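Local coordinates for flagellar hook-associated protein 2 (Bdellovibrio bacteriovorus, PDB 6KTY) that probably caps the growing tip of the bacterial flagellum and promotes flagellin polymerization there, this chain being a middle piece of the full-length protein, at residues A[32-38]-A[185-191]; A[84-88]-A[99-103]; A[120-124]-A[164-168]. The contacts are given in a common frame with arbitrary orientation. Residue numbers count along the deposited sequence, not the author numbering.

Interaction 1. Residues A[32-38]-A[185-191]; sequences DYAIEVV and PGREIRL
Four backbone hydrogen bonds join strand 32-38 to residues 189-191: Ile189 N to Ile35 O (2.8 Å), Ile35 N to Ile189 O (2.9 Å), Leu191 N to Tyr33 O (2.9 Å) and Tyr33 N to Leu191 O (3.1 Å). Tyr33-Leu191 and Ile35-Ile189 are thus hydrogen-bonded pairs of an antiparallel ladder, and Ala34-Arg190 is the non-hydrogen-bonded pair between them. Residues 32-37 are extended (phi -90° to -129°, psi 104° to 131°); the axes of 32-38 and 189-191 approach to 4.8 Å, their N-to-C directions at 148°. Beyond the ladder, the extended (t, t) Glu36 side chain takes over, its OE2 accepting from Gly186 N at 2.6 Å; phi/psi of 80/5 calls for glycine at 186, because a CB would jam against the preceding carbonyl O. One water connects Val37 N (2.9 Å) with Arg187 O (2.5 Å). Asp32 OD1 and Arg190 NH1 form a salt bridge at 3.6 Å, while Arg190 also pairs with Asp179 of a second subunit. On the Tyr33, Ile35, Ile189 and Leu191 face, Ile35 CG1 meets Leu191 CD2 at 3.4 Å. This antiparallel ladder pairs an N-terminal with a C-terminal strand in a five-stranded sheet: 32-39 is flanked by 189-192 and 153-157, and 189-192 is bordered on its other side by outermost strand 12-13.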
ATOM      1  N   ASP A  32     -11.382 -11.228  17.626  1.00 55.54           N
ATOM      2  CA  ASP A  32     -11.036 -10.984  16.230  1.00 53.56           C
ATOM      3  C   ASP A  32     -11.411  -9.534  16.026  1.00 50.86           C
ATOM      4  O   ASP A  32     -12.593  -9.173  16.136  1.00 50.94           O
ATOM      5  CB  ASP A  32     -11.884 -11.902  15.317  1.00 54.33           C
ATOM      6  CG  ASP A  32     -11.677 -11.651  13.796  1.00 55.65           C
ATOM      7  OD1 ASP A  32     -10.729 -10.939  13.350  1.00 56.75           O
ATOM      8  OD2 ASP A  32     -12.497 -12.211  13.025  1.00 59.54           O
ATOM      9  N   TYR A  33     -10.411  -8.700  15.755  1.00 47.34           N
ATOM     10  CA  TYR A  33     -10.616  -7.261  15.704  1.00 44.98           C
ATOM     11  C   TYR A  33     -10.203  -6.727  14.328  1.00 41.99           C
ATOM     12  O   TYR A  33      -9.148  -7.067  13.822  1.00 40.90           O
ATOM     13  CB  TYR A  33      -9.825  -6.599  16.838  1.00 45.46           C
ATOM     14  CG  TYR A  33     -10.345  -6.975  18.227  1.00 46.61           C
ATOM     15  CD1 TYR A  33     -11.481  -6.370  18.730  1.00 47.10           C
ATOM     16  CD2 TYR A  33      -9.701  -7.934  19.027  1.00 46.47           C
ATOM     17  CE1 TYR A  33     -11.985  -6.699  19.984  1.00 50.46           C
ATOM     18  CE2 TYR A  33     -10.210  -8.279  20.303  1.00 48.71           C
ATOM     19  CZ  TYR A  33     -11.353  -7.641  20.764  1.00 50.29           C
ATOM     20  OH  TYR A  33     -11.899  -7.891  22.001  1.00 53.97           O
ATOM     21  N   ALA A  34     -11.077  -5.948  13.705  1.00 39.50           N
ATOM     22  CA  ALA A  34     -10.830  -5.446  12.353  1.00 37.41           C
ATOM     23  C   ALA A  34     -10.647  -3.941  12.443  1.00 35.75           C
ATOM     24  O   ALA A  34     -11.608  -3.223  12.761  1.00 35.05           O
ATOM     25  CB  ALA A  34     -11.981  -5.775  11.461  1.00 38.23           C
ATOM     26  N   ILE A  35      -9.418  -3.476  12.177  1.00 33.65           N
ATOM     27  CA  ILE A  35      -9.075  -2.058  12.308  1.00 32.14           C
ATOM     28  C   ILE A  35      -8.403  -1.571  11.055  1.00 30.52           C
ATOM     29  O   ILE A  35      -7.463  -2.209  10.561  1.00 30.04           O
ATOM     30  CB  ILE A  35      -8.107  -1.780  13.485  1.00 32.98           C
ATOM     31  CG1 ILE A  35      -8.714  -2.201  14.810  1.00 35.60           C
ATOM     32  CG2 ILE A  35      -7.793  -0.287  13.597  1.00 33.75           C
ATOM     33  CD1 ILE A  35     -10.082  -1.595  15.099  1.00 38.53           C
ATOM     34  N   GLU A  36      -8.903  -0.438  10.575  1.00 29.22           N
ATOM     35  CA  GLU A  36      -8.363   0.303   9.467  1.00 28.31           C
ATOM     36  C   GLU A  36      -7.948   1.710   9.922  1.00 27.27           C
ATOM     37  O   GLU A  36      -8.784   2.472  10.433  1.00 26.66           O
ATOM     38  CB  GLU A  36      -9.446   0.456   8.410  1.00 28.42           C
ATOM     39  CG  GLU A  36      -8.934   1.038   7.124  1.00 27.72           C
ATOM     40  CD  GLU A  36     -10.000   1.166   6.067  1.00 29.29           C
ATOM     41  OE1 GLU A  36     -10.958   0.382   6.099  1.00 30.71           O
ATOM     42  OE2 GLU A  36      -9.858   2.021   5.166  1.00 31.26           O
ATOM     43  N   VAL A  37      -6.685   2.067   9.723  1.00 25.67           N
ATOM     44  CA  VAL A  37      -6.258   3.447  10.002  1.00 24.16           C
ATOM     45  C   VAL A  37      -6.444   4.287   8.736  1.00 24.00           C
ATOM     46  O   VAL A  37      -5.668   4.154   7.770  1.00 23.21           O
ATOM     47  CB  VAL A  37      -4.816   3.512  10.451  1.00 24.89           C
ATOM     48  CG1 VAL A  37      -4.485   4.988  10.864  1.00 23.20           C
ATOM     49  CG2 VAL A  37      -4.574   2.530  11.548  1.00 24.77           C
ATOM     50  N   VAL A  38      -7.499   5.106   8.714  1.00 23.61           N
ATOM     51  CA  VAL A  38      -7.832   5.919   7.544  1.00 25.23           C
ATOM     52  C   VAL A  38      -6.918   7.158   7.495  1.00 26.32           C
ATOM     53  O   VAL A  38      -6.337   7.442   6.475  1.00 25.97           O
ATOM     54  CB  VAL A  38      -9.337   6.303   7.495  1.00 25.45           C
ATOM     55  CG1 VAL A  38      -9.633   7.154   6.281  1.00 29.00           C
ATOM     56  CG2 VAL A  38     -10.202   5.003   7.419  1.00 25.23           C
ATOM     57  N   PRO A 185      -5.313   3.990   4.220  1.00 30.17           N
ATOM     58  CA  PRO A 185      -6.735   3.966   3.920  1.00 31.57           C
ATOM     59  C   PRO A 185      -7.043   2.792   3.007  1.00 32.72           C
ATOM     60  O   PRO A 185      -6.267   2.510   2.096  1.00 34.41           O
ATOM     61  CB  PRO A 185      -6.995   5.326   3.217  1.00 32.01           C
ATOM     62  CG  PRO A 185      -5.674   5.991   3.041  1.00 31.44           C
ATOM     63  CD  PRO A 185      -4.642   5.247   3.827  1.00 30.77           C
ATOM     64  N   GLY A 186      -8.129   2.068   3.257  1.00 33.26           N
ATOM     65  CA  GLY A 186      -8.465   0.903   2.410  1.00 33.88           C
ATOM     66  C   GLY A 186      -7.689  -0.388   2.710  1.00 32.99           C
ATOM     67  O   GLY A 186      -7.828  -1.377   1.987  1.00 35.68           O
ATOM     68  N   ARG A 187      -6.879  -0.379   3.757  1.00 29.99           N
ATOM     69  CA  ARG A 187      -6.085  -1.522   4.172  1.00 29.21           C
ATOM     70  C   ARG A 187      -6.505  -1.930   5.600  1.00 28.23           C
ATOM     71  O   ARG A 187      -5.803  -1.666   6.616  1.00 27.61           O
ATOM     72  CB  ARG A 187      -4.592  -1.186   4.129  1.00 28.87           C
ATOM     73  CG  ARG A 187      -4.056  -0.723   2.745  1.00 29.48           C
ATOM     74  CD  ARG A 187      -3.518  -1.827   1.852  1.00 30.08           C
ATOM     75  NE  ARG A 187      -2.176  -2.261   2.257  1.00 29.85           N
ATOM     76  CZ  ARG A 187      -1.909  -3.287   3.060  1.00 32.85           C
ATOM     77  NH1 ARG A 187      -2.877  -4.075   3.533  1.00 33.41           N
ATOM     78  NH2 ARG A 187      -0.654  -3.559   3.372  1.00 33.99           N
ATOM     79  N   GLU A 188      -7.635  -2.609   5.668  1.00 28.51           N
ATOM     80  CA  GLU A 188      -8.126  -3.156   6.901  1.00 28.76           C
ATOM     81  C   GLU A 188      -7.155  -4.229   7.400  1.00 29.08           C
ATOM     82  O   GLU A 188      -6.697  -5.104   6.620  1.00 29.75           O
ATOM     83  CB  GLU A 188      -9.543  -3.711   6.711  1.00 30.10           C
ATOM     84  CG  GLU A 188     -10.276  -3.979   8.010  1.00 29.20           C
ATOM     85  CD  GLU A 188     -11.742  -4.378   7.811  1.00 35.54           C
ATOM     86  OE1 GLU A 188     -12.054  -5.045   6.800  1.00 33.68           O
ATOM     87  OE2 GLU A 188     -12.589  -4.050   8.697  1.00 40.43           O
ATOM     88  N   ILE A 189      -6.817  -4.143   8.677  1.00 28.65           N
ATOM     89  CA  ILE A 189      -5.836  -5.038   9.332  1.00 31.08           C
ATOM     90  C   ILE A 189      -6.628  -5.899  10.315  1.00 32.43           C
ATOM     91  O   ILE A 189      -7.554  -5.400  10.995  1.00 32.67           O
ATOM     92  CB  ILE A 189      -4.772  -4.264  10.153  1.00 30.59           C
ATOM     93  CG1 ILE A 189      -4.083  -3.160   9.322  1.00 32.23           C
ATOM     94  CG2 ILE A 189      -3.735  -5.192  10.737  1.00 33.90           C
ATOM     95  CD1 ILE A 189      -3.818  -3.525   7.908  1.00 32.01           C
ATOM     96  N   ARG A 190      -6.272  -7.181  10.400  1.00 33.47           N
ATOM     97  CA  ARG A 190      -6.845  -8.045  11.410  1.00 34.80           C
ATOM     98  C   ARG A 190      -5.879  -8.174  12.604  1.00 35.65           C
ATOM     99  O   ARG A 190      -4.696  -8.364  12.415  1.00 35.50           O
ATOM    100  CB  ARG A 190      -7.159  -9.424  10.827  1.00 36.35           C
ATOM    101  CG  ARG A 190      -8.386  -9.457   9.915  1.00 38.07           C
ATOM    102  CD  ARG A 190      -9.107 -10.800  10.057  1.00 42.83           C
ATOM    103  NE  ARG A 190      -8.144 -11.860   9.863  1.00 45.99           N
ATOM    104  CZ  ARG A 190      -8.124 -13.036  10.474  1.00 47.86           C
ATOM    105  NH1 ARG A 190      -9.031 -13.396  11.371  1.00 50.35           N
ATOM    106  NH2 ARG A 190      -7.155 -13.870  10.171  1.00 49.92           N
ATOM    107  N   LEU A 191      -6.420  -8.025  13.813  1.00 36.26           N
ATOM    108  CA  LEU A 191      -5.678  -8.090  15.054  1.00 37.64           C
ATOM    109  C   LEU A 191      -6.266  -9.245  15.863  1.00 40.00           C
ATOM    110  O   LEU A 191      -7.467  -9.503  15.787  1.00 39.63           O
ATOM    111  CB  LEU A 191      -5.907  -6.816  15.844  1.00 37.13           C
ATOM    112  CG  LEU A 191      -5.260  -5.474  15.452  1.00 37.06           C
ATOM    113  CD1 LEU A 191      -4.637  -5.418  14.107  1.00 32.93           C
ATOM    114  CD2 LEU A 191      -6.266  -4.360  15.611  1.00 35.81           C
TER
HETATM  115  O   HOH W   1     -12.698  -1.896  10.295  1.00 27.17           O
HETATM  116  O   HOH W   2      -5.365   0.566   7.689  1.00 22.10           O

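Interaction 2. Residues A[84-88]-A[99-103]; sequences LDGVM and KAQVV
This is an apolar helix-on-sheet contact in an alpha-beta unit, in which helix 84-94 turns back through a short connection into strand 98-104, an outermost strand of a four-stranded antiparallel sheet. The evidence for the reversal is geometric: the axes of 84-88 and 99-103 run at 163°, nearly antiparallel, and approach to 7.9 Å. No hydrogen bond crosses between the two segments, and 256 Å² of surface is buried.

Residues 84-88 keep helical angles (phi -53° to -67°, psi -41° to -50°), with Met88 N bonded to Leu84 O at 3.0 Å; residues 99-103 are extended. Leu84 and Met88, one turn apart, direct their CA-to-CB bonds toward the strand, and Ala100 and Val102 direct theirs toward the helix, whereas Lys99 and Gln101 point away, and Lys99 NZ donates a hydrogen bond to Gln101 OE1 at 2.9 Å. Gln101 NE2 bonds to Leu172 O of a third subunit. The CA atoms of Met88 and Ala100 come to 5.1 Å, those of Asp85 and Val102 to 6.8 Å. Leu84 CB lies 4.0 Å from Val102 CG2. Leu84 also touches Phe113, and Met88 touches Leu115, both on the adjacent strand 113-119; farther along the helix, Asn92 OD1 accepts from Ala100 N of the strand. Met88, with chi1 t and chi2 at -124°, lies along the strand: its CG is 3.5 Å from Ala100 CB, and its CE reaches Val102 CG2, also at 3.5 Å.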
ATOM      1  N   LEU A  84      16.046  33.008  10.555  1.00 28.32           N
ATOM      2  CA  LEU A  84      15.098  31.907  10.696  1.00 26.54           C
ATOM      3  C   LEU A  84      15.553  31.009  11.824  1.00 26.76           C
ATOM      4  O   LEU A  84      14.744  30.559  12.613  1.00 27.11           O
ATOM      5  CB  LEU A  84      14.990  31.085   9.437  1.00 26.56           C
ATOM      6  CG  LEU A  84      14.171  31.652   8.253  1.00 28.44           C
ATOM      7  CD1 LEU A  84      13.901  30.450   7.338  1.00 24.86           C
ATOM      8  CD2 LEU A  84      12.897  32.368   8.686  1.00 27.42           C
ATOM      9  N   ASP A  85      16.854  30.776  11.898  1.00 27.15           N
ATOM     10  CA  ASP A  85      17.409  30.005  12.991  1.00 29.26           C
ATOM     11  C   ASP A  85      17.172  30.636  14.369  1.00 28.88           C
ATOM     12  O   ASP A  85      16.831  29.920  15.303  1.00 27.89           O
ATOM     13  CB  ASP A  85      18.880  29.723  12.770  1.00 31.38           C
ATOM     14  CG  ASP A  85      19.159  28.258  12.874  1.00 39.99           C
ATOM     15  OD1 ASP A  85      19.719  27.833  13.924  1.00 42.28           O
ATOM     16  OD2 ASP A  85      18.672  27.541  11.944  1.00 45.06           O
ATOM     17  N   GLY A  86      17.367  31.953  14.493  1.00 29.43           N
ATOM     18  CA  GLY A  86      17.113  32.645  15.785  1.00 30.30           C
ATOM     19  C   GLY A  86      15.655  32.577  16.220  1.00 28.70           C
ATOM     20  O   GLY A  86      15.349  32.376  17.383  1.00 29.93           O
ATOM     21  N   VAL A  87      14.756  32.735  15.262  1.00 27.68           N
ATOM     22  CA  VAL A  87      13.350  32.711  15.519  1.00 26.95           C
ATOM     23  C   VAL A  87      12.897  31.319  15.947  1.00 26.85           C
ATOM     24  O   VAL A  87      12.125  31.140  16.895  1.00 26.17           O
ATOM     25  CB  VAL A  87      12.571  33.122  14.283  1.00 27.14           C
ATOM     26  CG1 VAL A  87      11.082  32.861  14.518  1.00 25.40           C
ATOM     27  CG2 VAL A  87      12.850  34.638  13.951  1.00 28.44           C
ATOM     28  N   MET A  88      13.371  30.315  15.220  1.00 26.09           N
ATOM     29  CA  MET A  88      13.143  28.948  15.634  1.00 26.62           C
ATOM     30  C   MET A  88      13.596  28.771  17.082  1.00 27.64           C
ATOM     31  O   MET A  88      12.837  28.235  17.895  1.00 27.67           O
ATOM     32  CB  MET A  88      13.900  28.002  14.710  1.00 26.99           C
ATOM     33  CG  MET A  88      13.575  26.581  14.983  1.00 30.65           C
ATOM     34  SD  MET A  88      15.071  25.703  15.321  1.00 42.29           S
ATOM     35  CE  MET A  88      15.686  25.605  13.703  1.00 37.06           C
ATOM     36  N   LYS A  99       6.635  23.666  18.631  1.00 30.37           N
ATOM     37  CA  LYS A  99       7.982  23.176  18.284  1.00 31.82           C
ATOM     38  C   LYS A  99       8.290  23.738  16.903  1.00 29.34           C
ATOM     39  O   LYS A  99       7.470  23.624  15.997  1.00 29.10           O
ATOM     40  CB  LYS A  99       8.019  21.642  18.281  1.00 33.17           C
ATOM     41  CG  LYS A  99       9.234  20.986  17.574  1.00 37.34           C
ATOM     42  CD  LYS A  99       8.961  19.479  17.308  1.00 42.80           C
ATOM     43  CE  LYS A  99       9.337  19.047  15.900  1.00 45.08           C
ATOM     44  NZ  LYS A  99       8.620  19.830  14.822  1.00 44.46           N
ATOM     45  N   ALA A 100       9.431  24.401  16.766  1.00 28.37           N
ATOM     46  CA  ALA A 100       9.794  25.047  15.529  1.00 26.62           C
ATOM     47  C   ALA A 100      11.009  24.320  14.979  1.00 26.47           C
ATOM     48  O   ALA A 100      11.855  23.858  15.727  1.00 25.57           O
ATOM     49  CB  ALA A 100      10.125  26.509  15.780  1.00 26.87           C
ATOM     50  N   GLN A 101      11.094  24.230  13.667  1.00 25.47           N
ATOM     51  CA  GLN A 101      12.347  23.830  13.038  1.00 27.18           C
ATOM     52  C   GLN A 101      12.480  24.497  11.695  1.00 25.71           C
ATOM     53  O   GLN A 101      11.479  24.972  11.098  1.00 25.50           O
ATOM     54  CB  GLN A 101      12.434  22.301  12.941  1.00 29.27           C
ATOM     55  CG  GLN A 101      11.349  21.679  12.054  1.00 31.43           C
ATOM     56  CD  GLN A 101      11.360  20.120  12.125  1.00 37.48           C
ATOM     57  OE1 GLN A 101      11.026  19.523  13.154  1.00 41.62           O
ATOM     58  NE2 GLN A 101      11.737  19.488  11.036  1.00 35.07           N
ATOM     59  N   VAL A 102      13.694  24.539  11.168  1.00 26.10           N
ATOM     60  CA  VAL A 102      13.853  25.129   9.827  1.00 25.97           C
ATOM     61  C   VAL A 102      14.068  23.982   8.839  1.00 27.26           C
ATOM     62  O   VAL A 102      14.916  23.142   9.056  1.00 27.71           O
ATOM     63  CB  VAL A 102      15.025  26.112   9.776  1.00 26.99           C
ATOM     64  CG1 VAL A 102      15.266  26.579   8.361  1.00 26.08           C
ATOM     65  CG2 VAL A 102      14.759  27.295  10.744  1.00 26.60           C
ATOM     66  N   VAL A 103      13.280  23.951   7.774  1.00 27.55           N
ATOM     67  CA  VAL A 103      13.400  22.905   6.782  1.00 28.86           C
ATOM     68  C   VAL A 103      13.892  23.542   5.480  1.00 30.32           C
ATOM     69  O   VAL A 103      13.817  24.769   5.316  1.00 29.03           O
ATOM     70  CB  VAL A 103      12.061  22.128   6.603  1.00 29.19           C
ATOM     71  CG1 VAL A 103      11.603  21.484   7.924  1.00 29.03           C
ATOM     72  CG2 VAL A 103      10.977  23.023   6.008  1.00 30.15           C
TER

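Interaction 3. Residues A[120-124]-A[164-168]; sequences LSTGN and LPDNK
Direct hydrogen bonding across the segments rests on one threonine. Thr122 points its CA-to-CB bond toward 164-168, and with chi1 p (62°) its OG1 donates to Pro165 O at 2.8 Å. The same OG1 lies 3.3 Å from Asp166 OD1.

Water bridges carry much of the remaining polar contact. Water 3 donates to Thr122 OG1 (3.0 Å) and accepts from Asn167 N (2.9 Å). Water 4 donates to both Thr122 O (2.8 Å) and Asp166 OD1 (3.0 Å), and water 5 accepts from Thr122 N (3.2 Å) while donating to Asp166 OD1 (2.6 Å). Thr122 is therefore connected to the other loop through its amide, carbonyl and hydroxyl.

Close backbone approach is the third element. The CA atoms of Gly123 and Pro165 are 4.2 Å apart, and Gly123 CA sits 3.3 Å from Pro165 O. A CB on Gly123 would fall 2.8 Å from that oxygen, and phi/psi of 103/148 independently calls for glycine. Burial is small, 164 Å².

Outside the pair, Asn167 OD1 accepts from Ala41 N, and Thr122 also touches Ala41, so the chain just after strand 32-39 also packs here. The touching residues lie in loops: this is a water-mediated loop-loop contact between the loop after strand 113-119 of the four-stranded sheet and the loop after strand 160-164 of the five-stranded sheet.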
ATOM      1  N   LEU A 120       2.241  20.587  19.685  1.00 30.59           N
ATOM      2  CA  LEU A 120       2.787  19.328  20.194  1.00 31.71           C
ATOM      3  C   LEU A 120       1.708  18.250  20.266  1.00 32.16           C
ATOM      4  O   LEU A 120       2.034  17.083  20.388  1.00 33.26           O
ATOM      5  CB  LEU A 120       3.422  19.525  21.568  1.00 33.91           C
ATOM      6  CG  LEU A 120       4.703  20.374  21.576  1.00 37.29           C
ATOM      7  CD1 LEU A 120       5.088  20.757  23.014  1.00 41.45           C
ATOM      8  CD2 LEU A 120       5.839  19.606  20.891  1.00 39.17           C
ATOM      9  N   SER A 121       0.422  18.641  20.204  1.00 31.31           N
ATOM     10  CA  SER A 121      -0.694  17.685  20.335  1.00 31.58           C
ATOM     11  C   SER A 121      -1.526  17.637  19.087  1.00 30.24           C
ATOM     12  O   SER A 121      -1.733  18.647  18.416  1.00 29.27           O
ATOM     13  CB  SER A 121      -1.623  18.067  21.485  1.00 33.11           C
ATOM     14  OG  SER A 121      -0.919  18.056  22.710  1.00 32.94           O
ATOM     15  N   THR A 122      -2.039  16.448  18.826  1.00 30.55           N
ATOM     16  CA  THR A 122      -2.929  16.191  17.707  1.00 29.73           C
ATOM     17  C   THR A 122      -4.374  16.304  18.200  1.00 31.46           C
ATOM     18  O   THR A 122      -4.611  16.435  19.400  1.00 30.15           O
ATOM     19  CB  THR A 122      -2.688  14.768  17.183  1.00 30.03           C
ATOM     20  OG1 THR A 122      -3.003  13.843  18.215  1.00 29.67           O
ATOM     21  CG2 THR A 122      -1.190  14.552  16.726  1.00 26.96           C
ATOM     22  N   GLY A 123      -5.327  16.251  17.273  1.00 30.86           N
ATOM     23  CA  GLY A 123      -6.745  16.209  17.622  1.00 32.72           C
ATOM     24  C   GLY A 123      -7.450  17.536  17.428  1.00 34.90           C
ATOM     25  O   GLY A 123      -6.854  18.603  17.583  1.00 34.43           O
ATOM     26  N   ASN A 124      -8.724  17.490  17.078  1.00 37.39           N
ATOM     27  CA  ASN A 124      -9.507  18.725  16.943  1.00 40.14           C
ATOM     28  C   ASN A 124      -9.497  19.659  18.126  1.00 41.62           C
ATOM     29  O   ASN A 124      -9.549  20.879  17.967  1.00 42.79           O
ATOM     30  CB  ASN A 124     -10.952  18.426  16.621  1.00 42.33           C
ATOM     31  CG  ASN A 124     -11.219  18.633  15.198  1.00 45.26           C
ATOM     32  OD1 ASN A 124     -10.893  17.772  14.373  1.00 48.97           O
ATOM     33  ND2 ASN A 124     -11.730  19.814  14.863  1.00 47.16           N
ATOM     34  N   LEU A 164     -10.626   9.651  16.726  1.00 28.08           N
ATOM     35  CA  LEU A 164      -9.837   9.632  17.948  1.00 28.92           C
ATOM     36  C   LEU A 164      -8.931  10.884  18.012  1.00 29.20           C
ATOM     37  O   LEU A 164      -8.432  11.367  16.995  1.00 29.33           O
ATOM     38  CB  LEU A 164      -8.991   8.372  18.034  1.00 28.77           C
ATOM     39  CG  LEU A 164      -9.714   7.035  17.782  1.00 31.20           C
ATOM     40  CD1 LEU A 164      -8.738   5.913  17.940  1.00 32.58           C
ATOM     41  CD2 LEU A 164     -10.854   6.858  18.744  1.00 32.75           C
ATOM     42  N   PRO A 165      -8.712  11.403  19.217  1.00 30.79           N
ATOM     43  CA  PRO A 165      -7.867  12.580  19.391  1.00 31.25           C
ATOM     44  C   PRO A 165      -6.367  12.355  19.124  1.00 31.17           C
ATOM     45  O   PRO A 165      -5.681  13.275  18.642  1.00 31.56           O
ATOM     46  CB  PRO A 165      -8.113  12.971  20.868  1.00 32.13           C
ATOM     47  CG  PRO A 165      -8.548  11.724  21.528  1.00 33.96           C
ATOM     48  CD  PRO A 165      -9.311  10.942  20.497  1.00 31.70           C
ATOM     49  N   ASP A 166      -5.875  11.152  19.443  1.00 31.80           N
ATOM     50  CA  ASP A 166      -4.470  10.801  19.353  1.00 31.46           C
ATOM     51  C   ASP A 166      -4.282   9.550  18.479  1.00 31.58           C
ATOM     52  O   ASP A 166      -5.262   8.871  18.126  1.00 31.87           O
ATOM     53  CB  ASP A 166      -3.897  10.492  20.737  1.00 33.49           C
ATOM     54  CG  ASP A 166      -3.925  11.700  21.685  1.00 38.06           C
ATOM     55  OD1 ASP A 166      -3.504  12.808  21.269  1.00 41.18           O
ATOM     56  OD2 ASP A 166      -4.336  11.520  22.858  1.00 38.78           O
ATOM     57  N   ASN A 167      -3.015   9.214  18.223  1.00 30.09           N
ATOM     58  CA  ASN A 167      -2.649   8.049  17.432  1.00 30.72           C
ATOM     59  C   ASN A 167      -2.402   6.843  18.301  1.00 31.40           C
ATOM     60  O   ASN A 167      -1.444   6.091  18.115  1.00 30.32           O
ATOM     61  CB  ASN A 167      -1.471   8.394  16.504  1.00 28.76           C
ATOM     62  CG  ASN A 167      -1.886   9.389  15.467  1.00 28.77           C
ATOM     63  OD1 ASN A 167      -2.867   9.158  14.812  1.00 25.62           O
ATOM     64  ND2 ASN A 167      -1.180  10.496  15.329  1.00 26.96           N
ATOM     65  N   LYS A 168      -3.306   6.687  19.255  1.00 33.31           N
ATOM     66  CA  LYS A 168      -3.322   5.542  20.154  1.00 35.73           C
ATOM     67  C   LYS A 168      -4.744   5.325  20.644  1.00 37.04           C
ATOM     68  O   LYS A 168      -5.569   6.221  20.542  1.00 38.16           O
ATOM     69  CB  LYS A 168      -2.373   5.731  21.343  1.00 36.41           C
ATOM     70  CG  LYS A 168      -2.609   6.965  22.208  1.00 38.42           C
ATOM     71  CD  LYS A 168      -1.813   6.872  23.537  1.00 42.39           C
TER
HETATM   72  O   HOH W   3      -1.303  11.504  18.864  1.00 34.30           O
HETATM   73  O   HOH W   4      -4.804  15.357  21.998  1.00 39.23           O
HETATM   74  O   HOH W   5      -1.284  14.209  20.941  1.00 41.24           O

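How the interactions relate
Interaction 1 closes the longest loop, with 146 residues between its segments, and within that span interaction 2 and then interaction 3 follow one another. The strands of interactions 1 and 2 belong to different antiparallel sheets, the contact centres 37 Å apart on opposite sides of the chain's centre. Interaction 3 lies between, its centre 19 Å from that of interaction 1 and 23 Å from that of interaction 2. It touches interaction 2 through Lys99 CB and Leu120 CD2 (4.0 Å), whereas about 6 Å separates its nearest atoms from interaction 1. The elongated chain thus has a beta ladder toward one end, a helix-on-sheet contact toward the other, and interaction 3 joining loops of the two sheet-based parts near its middle. Interactions 1 and 3 also both meet the second subunit.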